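Local coordinates for protein xylooligosaccharide oxidase (Myceliophthora thermophila, PDB 5L6G) that oxidises the C1 hydroxyl of xylooligosaccharides and related sugars to lactones, using a bicovalently bound FAD and reducing molecular oxygen to hydrogen peroxide, at residues V189-S194 and Q479-E484. Residues are numbered along the deposited sequence; the frame is centred on the assembly and turned at random.
With NAG (2-acetamido-2-deoxy-beta-D-glucopyranose), chain C.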
ATOM      1  N   VAL A 189      -6.021  -0.778 -19.877  1.00 12.76           N
ATOM      2  CA  VAL A 189      -7.197  -1.330 -20.548  1.00 13.42           C
ATOM      3  C   VAL A 189      -8.420  -0.739 -19.869  1.00 13.48           C
ATOM      4  O   VAL A 189      -8.649  -0.975 -18.679  1.00 13.38           O
ATOM      5  CB  VAL A 189      -7.250  -2.863 -20.413  1.00 13.27           C
ATOM      6  CG1 VAL A 189      -8.487  -3.439 -21.099  1.00 13.64           C
ATOM      7  CG2 VAL A 189      -5.977  -3.456 -21.004  1.00 13.48           C
ATOM      8  N   LEU A 190      -9.195   0.027 -20.613  1.00 14.29           N
ATOM      9  CA  LEU A 190     -10.405   0.648 -20.079  1.00 14.80           C
ATOM     10  C   LEU A 190     -11.589  -0.316 -20.072  1.00 15.32           C
ATOM     11  O   LEU A 190     -11.529  -1.389 -20.655  1.00 15.03           O
ATOM     12  CB  LEU A 190     -10.748   1.893 -20.896  1.00 15.60           C
ATOM     13  CG  LEU A 190      -9.650   2.947 -20.983  1.00 15.78           C
ATOM     14  CD1 LEU A 190     -10.115   4.117 -21.847  1.00 16.56           C
ATOM     15  CD2 LEU A 190      -9.251   3.443 -19.622  1.00 15.63           C
ATOM     16  N   ALA A 191     -12.675   0.110 -19.420  1.00 15.72           N
ATOM     17  CA  ALA A 191     -13.842  -0.719 -19.217  1.00 16.47           C
ATOM     18  C   ALA A 191     -14.437  -1.244 -20.512  1.00 17.54           C
ATOM     19  O   ALA A 191     -15.007  -2.326 -20.515  1.00 17.73           O
ATOM     20  CB  ALA A 191     -14.902   0.047 -18.425  1.00 16.76           C
ATOM     21  N   ASN A 192     -14.308  -0.484 -21.598  1.00 18.41           N
ATOM     22  CA  ASN A 192     -14.800  -0.924 -22.908  1.00 19.79           C
ATOM     23  C   ASN A 192     -13.738  -1.585 -23.794  1.00 19.58           C
ATOM     24  O   ASN A 192     -13.914  -1.693 -25.007  1.00 19.98           O
ATOM     25  CB  ASN A 192     -15.429   0.251 -23.661  1.00 21.30           C
ATOM     26  CG  ASN A 192     -14.446   1.381 -23.929  1.00 22.85           C
ATOM     27  OD1 ASN A 192     -13.220   1.256 -23.745  1.00 21.30           O
ATOM     28  ND2 ASN A 192     -14.994   2.515 -24.372  1.00 25.45           N
ATOM     29  N   GLY A 193     -12.646  -2.042 -23.195  1.00 18.56           N
ATOM     30  CA  GLY A 193     -11.600  -2.710 -23.950  1.00 18.79           C
ATOM     31  C   GLY A 193     -10.604  -1.811 -24.664  1.00 18.60           C
ATOM     32  O   GLY A 193      -9.611  -2.313 -25.188  1.00 19.16           O
ATOM     33  N   SER A 194     -10.836  -0.499 -24.686  1.00 18.10           N
ATOM     34  CA  SER A 194      -9.867   0.434 -25.283  1.00 18.12           C
ATOM     35  C   SER A 194      -8.543   0.431 -24.541  1.00 17.59           C
ATOM     36  O   SER A 194      -8.497   0.246 -23.311  1.00 16.38           O
ATOM     37  CB  SER A 194     -10.402   1.875 -25.307  1.00 18.43           C
ATOM     38  OG  SER A 194     -11.428   2.041 -26.265  1.00 18.94           O
ATOM     39  N   GLN A 479     -16.446   9.407 -16.540  1.00 19.77           N
ATOM     40  CA  GLN A 479     -15.936   9.506 -17.902  1.00 20.66           C
ATOM     41  C   GLN A 479     -15.330   8.218 -18.404  1.00 19.76           C
ATOM     42  O   GLN A 479     -15.466   7.909 -19.585  1.00 20.14           O
ATOM     43  CB  GLN A 479     -14.895  10.611 -18.034  1.00 21.88           C
ATOM     44  CG  GLN A 479     -15.454  12.022 -17.969  1.00 23.46           C
ATOM     45  CD  GLN A 479     -14.347  13.046 -17.790  1.00 24.76           C
ATOM     46  OE1 GLN A 479     -13.308  12.749 -17.234  1.00 25.31           O
ATOM     47  NE2 GLN A 479     -14.570  14.255 -18.272  1.00 27.01           N
ATOM     48  N   LEU A 480     -14.640   7.486 -17.526  1.00 18.14           N
ATOM     49  CA  LEU A 480     -13.883   6.311 -17.945  1.00 17.44           C
ATOM     50  C   LEU A 480     -14.566   4.984 -17.640  1.00 16.68           C
ATOM     51  O   LEU A 480     -14.352   4.016 -18.363  1.00 16.81           O
ATOM     52  CB  LEU A 480     -12.474   6.324 -17.343  1.00 16.92           C
ATOM     53  CG  LEU A 480     -11.556   7.466 -17.809  1.00 17.39           C
ATOM     54  CD1 LEU A 480     -10.175   7.325 -17.181  1.00 17.06           C
ATOM     55  CD2 LEU A 480     -11.421   7.513 -19.316  1.00 18.27           C
ATOM     56  N   ASP A 481     -15.368   4.924 -16.586  1.00 15.96           N
ATOM     57  CA  ASP A 481     -16.056   3.675 -16.242  1.00 15.57           C
ATOM     58  C   ASP A 481     -17.467   3.935 -15.717  1.00 15.80           C
ATOM     59  O   ASP A 481     -17.795   3.575 -14.576  1.00 15.56           O
ATOM     60  CB  ASP A 481     -15.228   2.890 -15.238  1.00 14.61           C
ATOM     61  CG  ASP A 481     -15.820   1.524 -14.927  1.00 14.46           C
ATOM     62  OD1 ASP A 481     -16.604   1.011 -15.754  1.00 14.52           O
ATOM     63  OD2 ASP A 481     -15.512   0.963 -13.860  1.00 13.74           O
ATOM     64  N   PRO A 482     -18.307   4.562 -16.545  1.00 16.47           N
ATOM     65  CA  PRO A 482     -19.657   4.925 -16.106  1.00 17.01           C
ATOM     66  C   PRO A 482     -20.535   3.752 -15.673  1.00 16.90           C
ATOM     67  O   PRO A 482     -21.439   3.944 -14.855  1.00 17.18           O
ATOM     68  CB  PRO A 482     -20.275   5.572 -17.352  1.00 17.71           C
ATOM     69  CG  PRO A 482     -19.519   4.991 -18.490  1.00 17.78           C
ATOM     70  CD  PRO A 482     -18.104   4.874 -17.969  1.00 17.06           C
ATOM     71  N   THR A 483     -20.308   2.565 -16.229  1.00 16.56           N
ATOM     72  CA  THR A 483     -21.100   1.396 -15.831  1.00 16.66           C
ATOM     73  C   THR A 483     -20.508   0.700 -14.599  1.00 15.65           C
ATOM     74  O   THR A 483     -21.080  -0.261 -14.101  1.00 15.59           O
ATOM     75  CB  THR A 483     -21.255   0.363 -16.972  1.00 16.94           C
ATOM     76  OG1 THR A 483     -20.022  -0.334 -17.166  1.00 16.62           O
ATOM     77  CG2 THR A 483     -21.676   1.028 -18.268  1.00 17.93           C
ATOM     78  N   GLU A 484     -19.369   1.182 -14.100  1.00 15.11           N
ATOM     79  CA  GLU A 484     -18.720   0.594 -12.938  1.00 14.64           C
ATOM     80  C   GLU A 484     -18.410  -0.874 -13.147  1.00 14.26           C
ATOM     81  O   GLU A 484     -18.668  -1.724 -12.284  1.00 13.70           O
ATOM     82  CB  GLU A 484     -19.546   0.779 -11.666  1.00 15.21           C
ATOM     83  CG  GLU A 484     -19.885   2.229 -11.362  1.00 15.94           C
ATOM     84  CD  GLU A 484     -20.504   2.377 -10.000  1.00 16.36           C
ATOM     85  OE1 GLU A 484     -19.799   2.159  -9.009  1.00 16.78           O
ATOM     86  OE2 GLU A 484     -21.698   2.678  -9.928  1.00 17.21           O
TER
HETATM   87  C1  NAG C   1     -14.184   3.668 -24.672  1.00 20.48           C
HETATM   88  C2  NAG C   1     -14.920   4.374 -25.812  1.00 23.04           C
HETATM   89  C3  NAG C   1     -14.265   5.679 -26.209  1.00 24.25           C
HETATM   90  C4  NAG C   1     -13.988   6.500 -24.969  1.00 24.83           C
HETATM   91  C5  NAG C   1     -13.308   5.685 -23.868  1.00 24.87           C
HETATM   92  C6  NAG C   1     -13.198   6.511 -22.586  1.00 25.42           C
HETATM   93  C7  NAG C   1     -16.232   3.076 -27.372  1.00 24.56           C
HETATM   94  C8  NAG C   1     -16.298   2.254 -28.632  1.00 25.69           C
HETATM   95  N2  NAG C   1     -15.050   3.558 -27.001  1.00 22.34           N
HETATM   96  O3  NAG C   1     -15.076   6.377 -27.141  1.00 24.01           O
HETATM   97  O4  NAG C   1     -13.112   7.531 -25.363  1.00 28.57           O
HETATM   98  O5  NAG C   1     -14.086   4.542 -23.580  1.00 22.12           O
HETATM   99  O6  NAG C   1     -14.478   6.596 -21.996  1.00 26.67           O
HETATM  100  O7  NAG C   1     -17.253   3.279 -26.713  1.00 25.62           O
HETATM  101  O   HOH W   1     -12.330   2.271 -17.678  1.00 13.25           O
HETATM  102  O   HOH W   2     -14.519   2.812 -20.901  1.00 18.08           O
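Ala191 points its methyl group at the carboxylate of Asp481, with CB 3.3 Å from OD1, where the beta hairpin joining strands 183-189 and 195-199 of the FAD-binding domain meets the C-terminal end of helix 470-480. Asp481 has just left the helix, CG anti to the backbone N (chi1 -175°), which brings OD1 up to the methyl; OD1 also accepts from Leu485 N, while OD2 takes Phe486 N and a salt bridge to Lys477. Alongside, the two leucines approach only loosely, Leu190 CD1 to Leu480 CD2 at 4.4 Å. Both methyls also touch C6 of the N-acetylglucosamine on Asn192, so the sugar's C6 methylene packs against both. Two waters bridge the polar backbone: Leu480 O accepts from both, one of them taking the N-H of Ala191 and the other, more weakly, that of Asn192 while donating to the sugar O5. The hairpin connection is a type I turn from Leu190 to Gly193; in it Asn192 forms an Asx turn, OD1 accepting from Ser194 N, which sits 33° off the carbonyl plane. That leaves ND2 for the glycosidic bond to C1, and the attached sugar reaches across to the helix, its O6 donating to Gln479 O at 2.9 Å.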